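Long-range contacts in phytoene synthase (Enterococcus hirae, PDB 5IYS), which probably joins two isoprenoid diphosphates head to head in a magnesium-dependent reaction, as squalene and phytoene synthases do, and binds a farnesyl thiodiphosphate inhibitor: residues C19-I23 and Y46-A50; L71-L75 and D86-R90. One frame throughout, in Å; residues are numbered along the deposited sequence.

Interaction 1. Residues C19-I23 and Y46-A50. With FPS (S-[(2E,6E)-3,7,11-trimethyldodeca-2,6,10-trienyl] trihydrogen thiodiphosphate), chain H; FPS (S-[(2E,6E)-3,7,11-trimethyldodeca-2,6,10-trienyl] trihydrogen thiodiphosphate), chain G.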
# COMPACT_ATOMS: atom_id res chain seq x y z
N CYS A 19 -8.46 15.32 3.54
CA CYS A 19 -7.70 14.18 3.05
C CYS A 19 -6.21 14.45 2.82
O CYS A 19 -5.37 13.62 3.17
CB CYS A 19 -8.35 13.61 1.78
SG CYS A 19 -10.10 13.15 1.98
N GLU A 20 -5.86 15.59 2.23
CA GLU A 20 -4.43 15.92 2.02
C GLU A 20 -3.66 15.93 3.32
O GLU A 20 -2.52 15.44 3.43
CB GLU A 20 -4.26 17.28 1.32
CG GLU A 20 -2.79 17.61 1.05
CD GLU A 20 -2.57 18.64 -0.04
OE1 GLU A 20 -3.57 19.05 -0.69
OE2 GLU A 20 -1.39 18.98 -0.25
N SER A 21 -4.28 16.47 4.36
CA SER A 21 -3.56 16.55 5.60
C SER A 21 -3.35 15.15 6.17
O SER A 21 -2.30 14.85 6.76
CB SER A 21 -4.37 17.44 6.56
OG SER A 21 -3.73 17.47 7.80
N ILE A 22 -4.32 14.27 5.98
CA ILE A 22 -4.17 12.91 6.47
C ILE A 22 -2.96 12.21 5.82
O ILE A 22 -2.13 11.62 6.51
CB ILE A 22 -5.48 12.10 6.31
CG1 ILE A 22 -6.45 12.51 7.43
CG2 ILE A 22 -5.20 10.56 6.34
CD1 ILE A 22 -7.87 12.01 7.30
N ILE A 23 -2.84 12.27 4.49
CA ILE A 23 -1.69 11.60 3.89
C ILE A 23 -0.36 12.30 4.22
O ILE A 23 0.62 11.63 4.56
CB ILE A 23 -1.87 11.34 2.37
CG1 ILE A 23 -0.76 10.42 1.84
CG2 ILE A 23 -1.90 12.66 1.58
CD1 ILE A 23 -0.99 10.06 0.34
N TYR A 46 -5.28 11.35 -2.63
CA TYR A 46 -5.33 11.61 -1.19
C TYR A 46 -6.66 11.15 -0.58
O TYR A 46 -6.69 10.74 0.57
CB TYR A 46 -5.10 13.11 -0.93
CG TYR A 46 -3.84 13.69 -1.55
CD1 TYR A 46 -2.72 12.90 -1.79
CD2 TYR A 46 -3.73 15.07 -1.76
CE1 TYR A 46 -1.54 13.47 -2.38
CE2 TYR A 46 -2.55 15.63 -2.25
CZ TYR A 46 -1.49 14.83 -2.60
OH TYR A 46 -0.36 15.44 -3.12
N ALA A 47 -7.77 11.38 -1.28
CA ALA A 47 -9.05 10.90 -0.79
C ALA A 47 -9.02 9.38 -0.62
O ALA A 47 -9.62 8.85 0.31
CB ALA A 47 -10.20 11.32 -1.77
N VAL A 48 -8.49 8.68 -1.62
CA VAL A 48 -8.43 7.22 -1.54
C VAL A 48 -7.52 6.77 -0.41
O VAL A 48 -7.89 5.88 0.36
CB VAL A 48 -7.83 6.61 -2.86
CG1 VAL A 48 -7.55 5.11 -2.66
CG2 VAL A 48 -8.84 6.82 -3.97
N TYR A 49 -6.41 7.48 -0.22
CA TYR A 49 -5.52 7.23 0.91
C TYR A 49 -6.27 7.36 2.25
O TYR A 49 -6.15 6.50 3.13
CB TYR A 49 -4.36 8.24 0.92
CG TYR A 49 -3.39 7.96 2.05
CD1 TYR A 49 -3.61 8.48 3.33
CD2 TYR A 49 -2.38 7.01 1.88
CE1 TYR A 49 -2.80 8.08 4.40
CE2 TYR A 49 -1.57 6.63 2.93
CZ TYR A 49 -1.79 7.17 4.19
OH TYR A 49 -0.99 6.78 5.25
N ALA A 50 -7.03 8.45 2.38
CA ALA A 50 -7.84 8.69 3.58
C ALA A 50 -8.79 7.53 3.90
O ALA A 50 -9.01 7.20 5.07
CB ALA A 50 -8.63 10.00 3.43
C1 FPS H . -0.22 -0.36 5.59
S1 FPS H . 0.39 -2.00 5.85
C2 FPS H . -1.72 -0.40 5.45
C3 FPS H . -2.38 -0.92 4.39
C4 FPS H . -1.71 -1.62 3.25
C5 FPS H . -3.89 -0.82 4.40
C6 FPS H . -4.37 0.60 4.10
C7 FPS H . -3.65 1.17 2.90
C8 FPS H . -3.12 2.41 2.92
C10 FPS H . -2.37 2.86 1.69
C9 FPS H . -3.20 3.27 4.16
C11 FPS H . -3.24 3.59 0.70
C12 FPS H . -2.22 4.30 -0.19
C13 FPS H . -2.54 5.04 -1.26
C14 FPS H . -3.95 5.29 -1.71
C15 FPS H . -1.42 5.65 -2.05
PA FPS H . 0.41 -2.02 7.89
O1A FPS H . -0.97 -1.82 8.40
O2A FPS H . 0.95 -3.46 8.38
O3A FPS H . 1.57 -1.00 8.37
PB FPS H . 1.42 0.41 9.10
O1B FPS H . 2.07 0.22 10.44
O2B FPS H . -0.02 0.84 9.30
O3B FPS H . 2.13 1.43 8.24
C1 FPS G . 1.84 1.41 3.00
S1 FPS G . 0.71 2.61 3.58
C2 FPS G . 1.18 0.92 1.73
C3 FPS G . 1.23 -0.35 1.28
C4 FPS G . 2.00 -1.40 2.03
C5 FPS G . 0.53 -0.76 -0.00
C6 FPS G . -0.22 0.36 -0.72
C7 FPS G . -0.51 -0.09 -2.13
C8 FPS G . -0.48 0.76 -3.17
C10 FPS G . -0.92 0.23 -4.52
C9 FPS G . -0.12 2.22 -3.04
C11 FPS G . 0.20 0.47 -5.54
C12 FPS G . -0.26 0.11 -6.94
C13 FPS G . -0.78 0.99 -7.83
C14 FPS G . -1.17 0.52 -9.21
C15 FPS G . -0.96 2.45 -7.50
PA FPS G . 1.59 3.92 4.91
O1A FPS G . 0.92 5.22 4.91
O2A FPS G . 1.23 3.22 6.32
O3A FPS G . 3.19 3.99 4.85
PB FPS G . 3.97 2.89 5.76
O1B FPS G . 4.33 3.46 7.10
O2B FPS G . 5.14 2.49 4.88
O3B FPS G . 3.16 1.64 6.05

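Interaction 2. Residues L71-L75 and D86-R90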
# COMPACT_ATOMS: atom_id res chain seq x y z
N LEU A 71 -18.08 1.78 8.84
CA LEU A 71 -17.39 2.13 7.60
C LEU A 71 -17.96 1.26 6.48
O LEU A 71 -18.18 1.75 5.37
CB LEU A 71 -15.87 1.95 7.76
CG LEU A 71 -14.99 2.37 6.58
CD1 LEU A 71 -15.29 3.83 6.24
CD2 LEU A 71 -13.50 2.22 6.87
N GLU A 72 -18.26 0.00 6.78
CA GLU A 72 -18.81 -0.89 5.75
C GLU A 72 -20.22 -0.45 5.36
O GLU A 72 -20.61 -0.56 4.21
CB GLU A 72 -18.89 -2.35 6.26
CG GLU A 72 -17.55 -3.03 6.58
CD GLU A 72 -17.68 -4.27 7.48
OE1 GLU A 72 -18.57 -5.11 7.23
OE2 GLU A 72 -16.87 -4.43 8.43
N ARG A 73 -20.97 0.07 6.33
CA ARG A 73 -22.32 0.52 6.04
C ARG A 73 -22.32 1.77 5.17
O ARG A 73 -23.20 1.94 4.33
CB ARG A 73 -23.08 0.83 7.34
CG ARG A 73 -24.41 1.53 7.08
CD ARG A 73 -25.20 1.76 8.37
NE ARG A 73 -24.80 2.96 9.09
CZ ARG A 73 -24.32 2.97 10.34
NH1 ARG A 73 -24.14 1.83 11.00
NH2 ARG A 73 -24.02 4.12 10.93
N GLN A 74 -21.37 2.66 5.43
CA GLN A 74 -21.19 3.85 4.61
C GLN A 74 -20.83 3.50 3.16
O GLN A 74 -21.36 4.09 2.21
CB GLN A 74 -20.12 4.72 5.22
CG GLN A 74 -20.60 5.35 6.50
CD GLN A 74 -19.51 6.11 7.20
OE1 GLN A 74 -18.33 5.81 7.04
NE2 GLN A 74 -19.90 7.05 8.05
N LEU A 75 -20.00 2.48 3.01
CA LEU A 75 -19.57 2.07 1.67
C LEU A 75 -20.75 1.44 0.93
O LEU A 75 -20.94 1.67 -0.27
CB LEU A 75 -18.43 1.05 1.81
CG LEU A 75 -17.94 0.42 0.50
CD1 LEU A 75 -17.56 1.46 -0.52
CD2 LEU A 75 -16.76 -0.55 0.86
N ASP A 86 -19.90 13.17 5.01
CA ASP A 86 -18.66 12.88 5.75
C ASP A 86 -17.51 13.27 4.79
O ASP A 86 -17.61 13.00 3.61
CB ASP A 86 -18.59 11.37 6.02
CG ASP A 86 -17.20 10.89 6.42
OD1 ASP A 86 -16.21 11.04 5.65
OD2 ASP A 86 -17.09 10.26 7.49
N PRO A 87 -16.48 13.97 5.29
CA PRO A 87 -15.49 14.59 4.39
C PRO A 87 -14.86 13.61 3.40
O PRO A 87 -14.63 13.98 2.25
CB PRO A 87 -14.40 15.13 5.32
CG PRO A 87 -14.78 14.71 6.71
CD PRO A 87 -16.18 14.20 6.71
N VAL A 88 -14.48 12.43 3.90
CA VAL A 88 -13.80 11.45 3.08
C VAL A 88 -14.74 10.92 2.02
O VAL A 88 -14.38 10.87 0.85
CB VAL A 88 -13.23 10.28 3.93
CG1 VAL A 88 -12.64 9.18 3.03
CG2 VAL A 88 -12.14 10.78 4.85
N TRP A 89 -15.99 10.70 2.40
CA TRP A 89 -16.98 10.19 1.45
C TRP A 89 -17.41 11.25 0.45
O TRP A 89 -17.56 10.95 -0.74
CB TRP A 89 -18.20 9.62 2.18
CG TRP A 89 -17.90 8.30 2.83
CD1 TRP A 89 -17.83 8.04 4.16
CD2 TRP A 89 -17.57 7.07 2.16
NE1 TRP A 89 -17.53 6.71 4.37
CE2 TRP A 89 -17.33 6.10 3.15
CE3 TRP A 89 -17.42 6.71 0.81
CZ2 TRP A 89 -17.04 4.76 2.84
CZ3 TRP A 89 -17.11 5.39 0.49
CH2 TRP A 89 -16.88 4.44 1.51
N ARG A 90 -17.44 12.52 0.88
CA ARG A 90 -17.77 13.62 -0.04
C ARG A 90 -16.65 13.83 -1.07
O ARG A 90 -16.91 13.96 -2.29
CB ARG A 90 -18.08 14.93 0.71
CG ARG A 90 -19.49 14.97 1.36
CD ARG A 90 -19.78 16.32 1.97
NE ARG A 90 -18.70 16.79 2.81
CZ ARG A 90 -18.75 16.86 4.14
NH1 ARG A 90 -19.86 16.51 4.77
NH2 ARG A 90 -17.70 17.29 4.85

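Interaction 1. Residues C19-I23 and Y46-A50
Apolar packing dominates the contact between Cys19-Ile23 and Tyr46-Ala50. The two short helical segments cross at 67°, with axes 8.1 Å apart. Cys19 fits close against the second helix. Cys19 SG lies 3.7 Å from Ala47 CA and 3.8 Å from Ala50 CB. Ile23 fills the space between two tyrosines: Ile23 CG2 is 3.5 Å from Tyr46 CD1. Ile22 CG2 meets the edge of the other ring, 4.0 Å from Tyr49 CE1.

A CH-pi contact adds to this. Ile23 CG1 sits 3.6 Å from the centroid of the Tyr49 ring, over its face.

The polar ends bond to partners outside the two segments. Tyr49 OH gives a very short 2.5 Å hydrogen bond to O1A of FPS chain G, while Tyr49 CD2 is 3.4 Å from C12 of FPS chain H. Val48 and Tyr49 of helix 39-60 thus line the ligand pocket, and residues 19-23 pack behind Tyr49. Glu20 is hydrogen-bonded to Tyr31.

Helix 28-34 packs on Ile23, and helix 87-98 touches Cys19, Ala47 and Ala50.

Interaction 2. Residues L71-L75 and D86-R90
Trp89 is the centre of this contact. Its chi1 is m (-74°) and its chi2 is 112°, which send the indole from the first turn of helix 87-98 across to residues Leu71-Leu75. The backbones stay well apart: the nearest CA atoms, of Gln74 and Trp89, are 8.2 Å from each other. Side chains bridge the gap.

Gln74 is m at chi1 and t at chi2. This extended shape brings its amide to the indole nitrogen. Trp89 NE1 donates a 2.9 Å hydrogen bond to Gln74 OE1, so the polar edge of a largely buried ring is satisfied.

Leu71 and Leu75 share one rotamer, t at chi1 and p at chi2. Both meet the six-membered part of the indole. Leu71 CD1 is 3.9 Å from Trp89 CZ2, and Leu75 CD1 is 3.7 Å from Trp89 CH2. The rings of Phe51 and Phe78 also meet Trp89.

Asp86 has chi1 t and turns its carboxylate back to the helix start. Asp86 OD1 accepts from Trp89 N at 3.3 Å and, weakly, from Val88 N at 2.8 Å. Its OD2 forms a salt bridge with Arg54.

This is an N-capped helix start joined to the preceding helix by a tryptophan, within the all-helical squalene/phytoene synthase fold.

Overall arrangement
Both contacts are buried and consist of helix packing, but they differ in depth. The centre of interaction 1 is about 13 Å from the centre of the chain, beside the ligands, and that of interaction 2 about 20 Å. The side chain of Leu71 stays about 10 Å from FPS. Interaction 1 is the larger, burying 447 Å² against 217 Å². It relies on apolar and CH-pi packing between closely crossing helices. Interaction 2 spans a wider gap with one large ring and a hydrogen bond. They use different helices, yet they touch: Val88 CG2 is 3.9 Å from Ala50 CB. Helix 39-60 continues past Ala50 to the magnesium ligands Asp56 and Asp60.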